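PDB 4EGS: ribose 5-phosphate isomerase RpiB from Thermoanaerobacter tengcongensis, which probably dephosphorylates phosphotyrosine through its N-terminal low molecular weight phosphatase domain, the part present here, and as a whole probably also interconverts aldose and ketose sugars. Local coordinates for residues Ser48-Gly53 with Val86-Lys91; Asn56-Ala61 with Gly171-Leu176; Leu105-Leu110 with Pro132-Lys137. One frame throughout, in Å; residues are numbered along the deposited sequence.

Contact 1 (Ser48-Gly53 with Val86-Lys91); sequences SPMAEG and VEVLKK
Met50 crosses Leu89 at a slant; Leu89 is met from root to tip, and the terminal methyl adds Val88. At its root the contact is already close: Met50 CA is 3.6 Å from Leu89 CD2. The next atom, Met50 CB, is 3.9 Å from that same methyl. Met50 CG is reached by both branches of the leucine, at 3.7 Å from Leu89 CD2 and 3.8 Å from Leu89 CD1, which places the fork of Leu89 along the inner half of the methionine. The chain leaves with CG anti to the carbonyl carbon (chi1 -75°), runs extended through chi2 and then bends at SD (chi3 70°). That bend returns the terminal methyl to the 86-91 segment, where Met50 CE meets Leu89 CD1 at 3.6 Å. The same methyl also touches the preceding residue, Met50 CE being 3.9 Å from Val88 CG1, with the two side chains at about a right angle. No hydrogen bond or salt bridge crosses the interface, and all three touching residues are buried, so the join is purely apolar.

Met50 also touches Thr165 and Ala166, so helix 159-179 borders the same side chain. Helix 47-61 starts at Arg47, the last residue of the Cys41-to-Arg47 phosphate-binding loop expected of this phosphatase family, and the Met50 side chain is about 6 Å from that of Arg47. Ser48 and Ala51 lie against Phe39 of strand 36-41, while helix 83-93 packs on the Met50 side of helix 47-61.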
loop_
_atom_site.group_PDB
_atom_site.type_symbol
_atom_site.label_atom_id
_atom_site.label_comp_id
_atom_site.label_asym_id
_atom_site.label_seq_id
_atom_site.Cartn_x
_atom_site.Cartn_y
_atom_site.Cartn_z
ATOM N N SER A 48 -5.098 7.353 -19.111
ATOM C CA SER A 48 -5.689 7.230 -17.777
ATOM C C SER A 48 -6.750 6.128 -17.648
ATOM O O SER A 48 -6.733 5.385 -16.669
ATOM C CB SER A 48 -6.227 8.576 -17.271
ATOM O OG SER A 48 -5.175 9.392 -16.790
ATOM N N PRO A 49 -7.678 6.020 -18.620
ATOM C CA PRO A 49 -8.597 4.880 -18.529
ATOM C C PRO A 49 -7.862 3.549 -18.670
ATOM O O PRO A 49 -8.247 2.568 -18.035
ATOM C CB PRO A 49 -9.534 5.088 -19.722
ATOM C CG PRO A 49 -9.479 6.546 -19.995
ATOM C CD PRO A 49 -8.069 6.949 -19.698
ATOM N N MET A 50 -6.819 3.527 -19.493
ATOM C CA MET A 50 -6.011 2.326 -19.683
ATOM C C MET A 50 -5.192 2.011 -18.438
ATOM O O MET A 50 -5.180 0.875 -17.966
ATOM C CB MET A 50 -5.088 2.474 -20.898
ATOM C CG MET A 50 -5.798 2.356 -22.239
ATOM S SD MET A 50 -4.782 2.880 -23.638
ATOM C CE MET A 50 -3.575 1.563 -23.707
ATOM N N ALA A 51 -4.510 3.025 -17.913
ATOM C CA ALA A 51 -3.715 2.872 -16.701
ATOM C C ALA A 51 -4.587 2.416 -15.536
ATOM O O ALA A 51 -4.185 1.568 -14.743
ATOM C CB ALA A 51 -3.010 4.173 -16.360
ATOM N N GLU A 52 -5.785 2.984 -15.446
ATOM C CA GLU A 52 -6.747 2.598 -14.423
ATOM C C GLU A 52 -7.243 1.176 -14.651
ATOM O O GLU A 52 -7.391 0.398 -13.708
ATOM C CB GLU A 52 -7.935 3.558 -14.428
ATOM C CG GLU A 52 -9.101 3.122 -13.564
ATOM C CD GLU A 52 -10.363 3.900 -13.865
ATOM O OE1 GLU A 52 -11.387 3.663 -13.188
ATOM O OE2 GLU A 52 -10.334 4.746 -14.784
ATOM N N GLY A 53 -7.493 0.846 -15.915
ATOM C CA GLY A 53 -8.049 -0.442 -16.285
ATOM C C GLY A 53 -7.194 -1.635 -15.905
ATOM O O GLY A 53 -7.655 -2.531 -15.197
ATOM N N VAL A 86 -10.011 0.733 -25.903
ATOM C CA VAL A 86 -10.964 -0.279 -25.471
ATOM C C VAL A 86 -10.689 -1.631 -26.133
ATOM O O VAL A 86 -10.895 -2.677 -25.520
ATOM C CB VAL A 86 -12.429 0.180 -25.710
ATOM C CG1 VAL A 86 -13.177 -0.780 -26.621
ATOM C CG2 VAL A 86 -13.160 0.333 -24.387
ATOM N N GLU A 87 -10.204 -1.610 -27.373
ATOM C CA GLU A 87 -9.937 -2.856 -28.089
ATOM C C GLU A 87 -8.532 -3.389 -27.824
ATOM O O GLU A 87 -8.326 -4.599 -27.785
ATOM C CB GLU A 87 -10.198 -2.715 -29.596
ATOM C CG GLU A 87 -9.194 -1.863 -30.356
ATOM C CD GLU A 87 -9.439 -1.882 -31.854
ATOM O OE1 GLU A 87 -9.558 -2.988 -32.424
ATOM O OE2 GLU A 87 -9.520 -0.794 -32.462
ATOM N N VAL A 88 -7.569 -2.493 -27.630
ATOM C CA VAL A 88 -6.206 -2.925 -27.340
ATOM C C VAL A 88 -6.120 -3.526 -25.938
ATOM O O VAL A 88 -5.305 -4.405 -25.677
ATOM C CB VAL A 88 -5.168 -1.785 -27.512
ATOM C CG1 VAL A 88 -5.292 -0.755 -26.402
ATOM C CG2 VAL A 88 -3.764 -2.353 -27.545
ATOM N N LEU A 89 -6.980 -3.062 -25.040
ATOM C CA LEU A 89 -7.000 -3.583 -23.683
ATOM C C LEU A 89 -7.808 -4.872 -23.627
ATOM O O LEU A 89 -7.572 -5.723 -22.773
ATOM C CB LEU A 89 -7.579 -2.546 -22.721
ATOM C CG LEU A 89 -6.576 -1.905 -21.763
ATOM C CD1 LEU A 89 -5.375 -1.364 -22.515
ATOM C CD2 LEU A 89 -7.247 -0.812 -20.954
ATOM N N LYS A 90 -8.755 -5.010 -24.550
ATOM C CA LYS A 90 -9.640 -6.168 -24.592
ATOM C C LYS A 90 -8.883 -7.364 -25.176
ATOM O O LYS A 90 -8.882 -8.456 -24.603
ATOM C CB LYS A 90 -10.883 -5.837 -25.433
ATOM C CG LYS A 90 -12.158 -6.586 -25.065
ATOM C CD LYS A 90 -12.716 -6.099 -23.762
ATOM C CE LYS A 90 -14.186 -6.365 -23.662
ATOM N NZ LYS A 90 -14.388 -7.829 -23.687
ATOM N N LYS A 91 -8.216 -7.139 -26.304
ATOM C CA LYS A 91 -7.495 -8.201 -26.999
ATOM C C LYS A 91 -6.266 -8.646 -26.215
ATOM O O LYS A 91 -6.058 -9.838 -25.986
ATOM C CB LYS A 91 -7.079 -7.749 -28.405
ATOM C CG LYS A 91 -8.241 -7.368 -29.309
ATOM C CD LYS A 91 -7.835 -7.335 -30.776
ATOM C CE LYS A 91 -6.775 -6.281 -31.046
ATOM N NZ LYS A 91 -7.290 -4.903 -30.825
#

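Contact 2 (Asn56-Ala61 with Gly171-Leu176)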
loop_
_atom_site.group_PDB
_atom_site.type_symbol
_atom_site.label_atom_id
_atom_site.label_comp_id
_atom_site.label_asym_id
_atom_site.label_seq_id
_atom_site.Cartn_x
_atom_site.Cartn_y
_atom_site.Cartn_z
ATOM N N ASN A 56 -6.344 -2.151 -11.954
ATOM C CA ASN A 56 -7.386 -2.884 -11.248
ATOM C C ASN A 56 -7.347 -4.365 -11.584
ATOM O O ASN A 56 -7.414 -5.205 -10.692
ATOM C CB ASN A 56 -8.768 -2.299 -11.553
ATOM C CG ASN A 56 -8.986 -0.951 -10.896
ATOM O OD1 ASN A 56 -8.392 -0.650 -9.860
ATOM N ND2 ASN A 56 -9.845 -0.131 -11.492
ATOM N N ALA A 57 -7.218 -4.679 -12.871
ATOM C CA ALA A 57 -7.124 -6.065 -13.323
ATOM C C ALA A 57 -5.953 -6.791 -12.665
ATOM O O ALA A 57 -6.036 -7.983 -12.374
ATOM C CB ALA A 57 -7.005 -6.124 -14.837
ATOM N N LYS A 58 -4.862 -6.066 -12.437
ATOM C CA LYS A 58 -3.730 -6.609 -11.696
ATOM C C LYS A 58 -4.041 -6.600 -10.204
ATOM O O LYS A 58 -3.705 -7.536 -9.484
ATOM C CB LYS A 58 -2.458 -5.804 -11.971
ATOM C CG LYS A 58 -1.886 -5.964 -13.371
ATOM C CD LYS A 58 -0.579 -5.197 -13.506
ATOM C CE LYS A 58 -0.137 -5.071 -14.957
ATOM N NZ LYS A 58 0.237 -6.382 -15.556
ATOM N N SER A 59 -4.692 -5.533 -9.750
ATOM C CA SER A 59 -5.101 -5.417 -8.355
ATOM C C SER A 59 -6.225 -6.394 -8.022
ATOM O O SER A 59 -6.498 -6.660 -6.853
ATOM C CB SER A 59 -5.544 -3.988 -8.040
ATOM O OG SER A 59 -6.121 -3.908 -6.749
ATOM N N LYS A 60 -6.883 -6.913 -9.054
ATOM C CA LYS A 60 -7.901 -7.942 -8.873
ATOM C C LYS A 60 -7.243 -9.305 -8.706
ATOM O O LYS A 60 -7.575 -10.053 -7.784
ATOM C CB LYS A 60 -8.865 -7.978 -10.063
ATOM C CG LYS A 60 -9.910 -6.873 -10.067
ATOM C CD LYS A 60 -10.843 -6.990 -8.878
ATOM C CE LYS A 60 -11.589 -8.314 -8.895
ATOM N NZ LYS A 60 -12.552 -8.416 -7.765
ATOM N N ALA A 61 -6.313 -9.615 -9.604
ATOM C CA ALA A 61 -5.591 -10.885 -9.581
ATOM C C ALA A 61 -4.919 -11.103 -8.229
ATOM O O ALA A 61 -5.239 -12.054 -7.515
ATOM C CB ALA A 61 -4.568 -10.934 -10.702
ATOM N N GLY A 171 3.836 -2.425 -17.603
ATOM C CA GLY A 171 5.137 -2.599 -16.984
ATOM C C GLY A 171 5.346 -1.637 -15.831
ATOM O O GLY A 171 5.891 -2.008 -14.791
ATOM N N LEU A 172 4.908 -0.396 -16.016
ATOM C CA LEU A 172 5.037 0.627 -14.986
ATOM C C LEU A 172 4.136 0.338 -13.791
ATOM O O LEU A 172 4.520 0.569 -12.644
ATOM C CB LEU A 172 4.712 2.008 -15.557
ATOM C CG LEU A 172 5.669 2.576 -16.604
ATOM C CD1 LEU A 172 5.115 3.873 -17.162
ATOM C CD2 LEU A 172 7.055 2.788 -16.015
ATOM N N ILE A 173 2.933 -0.158 -14.063
ATOM C CA ILE A 173 1.985 -0.479 -13.001
ATOM C C ILE A 173 2.463 -1.689 -12.187
ATOM O O ILE A 173 2.185 -1.794 -10.988
ATOM C CB ILE A 173 0.541 -0.652 -13.551
ATOM C CG1 ILE A 173 -0.235 0.662 -13.418
ATOM C CG2 ILE A 173 -0.214 -1.741 -12.818
ATOM C CD1 ILE A 173 -0.439 1.404 -14.718
ATOM N N ASP A 174 3.206 -2.583 -12.834
ATOM C CA ASP A 174 3.857 -3.689 -12.134
ATOM C C ASP A 174 4.784 -3.164 -11.039
ATOM O O ASP A 174 4.769 -3.661 -9.911
ATOM C CB ASP A 174 4.648 -4.567 -13.108
ATOM C CG ASP A 174 3.786 -5.618 -13.780
ATOM O OD1 ASP A 174 2.682 -5.901 -13.271
ATOM O OD2 ASP A 174 4.220 -6.173 -14.813
ATOM N N LYS A 175 5.585 -2.158 -11.377
ATOM C CA LYS A 175 6.475 -1.527 -10.409
ATOM C C LYS A 175 5.667 -0.756 -9.373
ATOM O O LYS A 175 6.023 -0.718 -8.195
ATOM C CB LYS A 175 7.450 -0.575 -11.105
ATOM C CG LYS A 175 8.247 -1.192 -12.240
ATOM C CD LYS A 175 9.399 -0.283 -12.646
ATOM C CE LYS A 175 9.938 -0.640 -14.023
ATOM N NZ LYS A 175 10.303 -2.079 -14.138
ATOM N N LEU A 176 4.581 -0.140 -9.831
ATOM C CA LEU A 176 3.702 0.647 -8.975
ATOM C C LEU A 176 3.132 -0.216 -7.856
ATOM O O LEU A 176 3.214 0.138 -6.681
ATOM C CB LEU A 176 2.551 1.223 -9.805
ATOM C CG LEU A 176 2.023 2.629 -9.509
ATOM C CD1 LEU A 176 0.564 2.741 -9.935
ATOM C CD2 LEU A 176 2.193 3.015 -8.050
#
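Lys58 and Asp174 form the polar link here, a salt bridge with 3.4 Å between Lys58 NZ and Asp174 OD1. It joins two helices, 47-61 and 159-179, of the alpha/beta fold of the low molecular weight phosphatases, in which helices flank a four-stranded parallel sheet. As a hydrogen bond the pair is weak, and the distances explain why: OD1 sits beside the end of the lysine chain rather than ahead of it. Asp174 OD1 is 3.3 Å from Lys58 CD, about as near to that carbon as to the amine. The second carboxylate oxygen is farther off, with Asp174 OD2 4.1 Å from Lys58 NZ, so the charges meet mainly through one oxygen.

The lysine is extended as far as CE, and the bend at its last torsion (chi4 -67°) carries NZ past OD1, so that the amine lies no nearer to this oxygen than CD or CE does, in keeping with the weak bond. The two side chains cross at about a right angle, and Asp174 is exposed, so water is likely to weaken the attraction between the charges.

Further in, the aliphatic part of Lys58 packs on Ile173, which starts out toward the 56-61 segment although the far end of its side chain turns off. There it meets helix 47-61 again, at Ala51, Ile54 and Phe55, and Leu176 adds a further contact with Phe55. Elsewhere on the 56-61 segment, Asn56 OD1 accepts a hydrogen bond from Ala68 N, tying the helix to strand 67-72. Lys58 thus pairs a charged tip with an apolar stem: the branch methyl Ile173 CG2 lies 3.5 Å from Lys58 CD and 4.0 Å from Lys58 CE.

Contact 3 (Leu105-Leu110 with Pro132-Lys137); sequences LREEDL and PEYADK
Lys137 donates a hydrogen bond from NZ to the backbone oxygen of Leu110, with 2.7 Å between Lys137 NZ and Leu110 O. The approach is moderately bent, with a C=O...N angle of 144° and the donor 25° out of the carbonyl plane. Leu110 also offers its side chain: Leu110 CD2 meets the Tyr134 ring obliquely, 4.1 Å from Tyr134 CD2. Glu107 OE1 is 3.8 Å from Tyr134 OH, too far for a hydrogen bond, and the carboxylate stands nearly perpendicular to the ring (86°).

Lys137 reaches Leu110 O with its chain extended beyond CG. Its amine is shared, for Ala113 O accepts a second hydrogen bond, so one charge grips two carbonyls near the end of helix 108-112 and probably suits its negative end. With a methionine in its place, the amine would be missing, and the carbonyls of Leu110 and Ala113 would probably lose their common donor. Behind the lysine, its own backbone is held in a turn, Lys137 N bonding to Tyr134 O at 3.1 Å. At the start of the helix, Arg106 N bonds to Asp109 OD1 (3.0 Å).

Leu110 also rests on Leu38 of strand 36-41. The contact therefore fastens the helix preceding strand 115-118 to the loop that completes the beta-alpha-beta crossover from that strand, through helix 121-130, to strand 138-140.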
loop_
_atom_site.group_PDB
_atom_site.type_symbol
_atom_site.label_atom_id
_atom_site.label_comp_id
_atom_site.label_asym_id
_atom_site.label_seq_id
_atom_site.Cartn_x
_atom_site.Cartn_y
_atom_site.Cartn_z
ATOM N N LEU A 105 -11.158 16.819 -13.934
ATOM C CA LEU A 105 -10.694 16.781 -12.553
ATOM C C LEU A 105 -11.266 17.925 -11.710
ATOM O O LEU A 105 -11.289 19.081 -12.138
ATOM C CB LEU A 105 -9.162 16.780 -12.511
ATOM C CG LEU A 105 -8.492 16.381 -11.194
ATOM C CD1 LEU A 105 -7.304 15.472 -11.459
ATOM C CD2 LEU A 105 -8.052 17.611 -10.419
ATOM N N ARG A 106 -11.733 17.581 -10.513
ATOM C CA ARG A 106 -12.317 18.551 -9.595
ATOM C C ARG A 106 -11.509 18.583 -8.303
ATOM O O ARG A 106 -10.306 18.333 -8.307
ATOM C CB ARG A 106 -13.764 18.174 -9.279
ATOM C CG ARG A 106 -14.526 17.598 -10.456
ATOM C CD ARG A 106 -15.655 16.701 -9.977
ATOM N NE ARG A 106 -16.092 15.770 -11.014
ATOM C CZ ARG A 106 -15.483 14.621 -11.289
ATOM N NH1 ARG A 106 -14.403 14.261 -10.610
ATOM N NH2 ARG A 106 -15.949 13.832 -12.248
ATOM N N GLU A 107 -12.177 18.884 -7.194
ATOM C CA GLU A 107 -11.519 18.858 -5.895
ATOM C C GLU A 107 -11.880 17.572 -5.156
ATOM O O GLU A 107 -11.209 17.181 -4.201
ATOM C CB GLU A 107 -11.912 20.078 -5.061
ATOM C CG GLU A 107 -10.823 20.537 -4.103
ATOM C CD GLU A 107 -11.337 21.486 -3.041
ATOM O OE1 GLU A 107 -10.521 22.240 -2.469
ATOM O OE2 GLU A 107 -12.556 21.472 -2.769
ATOM N N GLU A 108 -12.941 16.918 -5.617
ATOM C CA GLU A 108 -13.422 15.683 -5.006
ATOM C C GLU A 108 -12.426 14.542 -5.183
ATOM O O GLU A 108 -12.232 13.730 -4.277
ATOM C CB GLU A 108 -14.771 15.288 -5.616
ATOM C CG GLU A 108 -15.852 14.958 -4.599
ATOM C CD GLU A 108 -17.188 14.647 -5.250
ATOM O OE1 GLU A 108 -18.217 15.183 -4.787
ATOM O OE2 GLU A 108 -17.209 13.862 -6.222
ATOM N N ASP A 109 -11.796 14.487 -6.353
ATOM C CA ASP A 109 -10.893 13.390 -6.688
ATOM C C ASP A 109 -9.538 13.507 -5.994
ATOM O O ASP A 109 -8.955 12.502 -5.590
ATOM C CB ASP A 109 -10.694 13.297 -8.205
ATOM C CG ASP A 109 -11.583 14.252 -8.973
ATOM O OD1 ASP A 109 -11.775 15.393 -8.505
ATOM O OD2 ASP A 109 -12.092 13.862 -10.044
ATOM N N LEU A 110 -9.042 14.731 -5.857
ATOM C CA LEU A 110 -7.727 14.959 -5.264
ATOM C C LEU A 110 -7.698 14.673 -3.764
ATOM O O LEU A 110 -6.746 14.080 -3.258
ATOM C CB LEU A 110 -7.248 16.383 -5.548
ATOM C CG LEU A 110 -6.087 16.497 -6.538
ATOM C CD1 LEU A 110 -6.352 15.660 -7.776
ATOM C CD2 LEU A 110 -5.850 17.948 -6.917
ATOM N N PRO A 132 -1.294 23.551 -4.808
ATOM C CA PRO A 132 -0.126 23.393 -3.942
ATOM C C PRO A 132 -0.529 22.704 -2.643
ATOM O O PRO A 132 -1.677 22.838 -2.215
ATOM C CB PRO A 132 0.308 24.841 -3.666
ATOM C CG PRO A 132 -0.485 25.695 -4.623
ATOM C CD PRO A 132 -1.748 24.948 -4.853
ATOM N N GLU A 133 0.402 21.965 -2.043
ATOM C CA GLU A 133 0.164 21.209 -0.807
ATOM C C GLU A 133 -0.767 20.004 -0.993
ATOM O O GLU A 133 -1.001 19.237 -0.057
ATOM C CB GLU A 133 -0.282 22.117 0.350
ATOM C CG GLU A 133 0.822 23.034 0.878
ATOM C CD GLU A 133 1.189 24.143 -0.097
ATOM O OE1 GLU A 133 0.282 24.899 -0.505
ATOM O OE2 GLU A 133 2.381 24.256 -0.457
ATOM N N TYR A 134 -1.299 19.855 -2.203
ATOM C CA TYR A 134 -1.791 18.570 -2.673
ATOM C C TYR A 134 -0.601 17.957 -3.386
ATOM O O TYR A 134 -0.590 16.773 -3.718
ATOM C CB TYR A 134 -2.940 18.747 -3.665
ATOM C CG TYR A 134 -4.287 18.994 -3.029
ATOM C CD1 TYR A 134 -4.731 18.218 -1.965
ATOM C CD2 TYR A 134 -5.117 20.004 -3.496
ATOM C CE1 TYR A 134 -5.966 18.444 -1.385
ATOM C CE2 TYR A 134 -6.350 20.237 -2.923
ATOM C CZ TYR A 134 -6.770 19.456 -1.869
ATOM O OH TYR A 134 -8.000 19.693 -1.300
ATOM N N ALA A 135 0.408 18.797 -3.604
ATOM C CA ALA A 135 1.605 18.438 -4.355
ATOM C C ALA A 135 2.405 17.314 -3.705
ATOM O O ALA A 135 3.209 16.656 -4.367
ATOM C CB ALA A 135 2.486 19.669 -4.550
ATOM N N ASP A 136 2.185 17.098 -2.412
ATOM C CA ASP A 136 2.905 16.065 -1.675
ATOM C C ASP A 136 2.568 14.670 -2.192
ATOM O O ASP A 136 3.383 13.751 -2.103
ATOM C CB ASP A 136 2.602 16.160 -0.178
ATOM C CG ASP A 136 3.467 15.229 0.652
ATOM O OD1 ASP A 136 2.941 14.615 1.605
ATOM O OD2 ASP A 136 4.675 15.115 0.354
ATOM N N LYS A 137 1.364 14.516 -2.734
ATOM C CA LYS A 137 0.929 13.231 -3.270
ATOM C C LYS A 137 0.865 13.233 -4.796
ATOM O O LYS A 137 0.431 12.257 -5.406
ATOM C CB LYS A 137 -0.419 12.818 -2.668
ATOM C CG LYS A 137 -1.505 13.880 -2.746
ATOM C CD LYS A 137 -2.743 13.450 -1.974
ATOM C CE LYS A 137 -3.807 14.533 -1.970
ATOM N NZ LYS A 137 -5.012 14.117 -1.196
#

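How the contacts relate
Contacts 1 and 2 share helix 47-61 and lie 12 Å apart between centres. They touch directly, Ala51 O being 3.7 Å from Ile173 CD1. Helix 83-93 packs on the first half of that helix, while helix 159-179 runs along both halves, and in sequence the segments of the two contacts alternate. Contact 3 stands apart, its centre 24 Å from that of contact 1 and 23 Å from that of contact 2, and across the chain's centre from contact 1. It opens after contact 1 has closed, and both its segments fall between those of contact 2. Together they join helices and a loop around the parallel sheet of this phosphatase domain, contact 3 away from the active site.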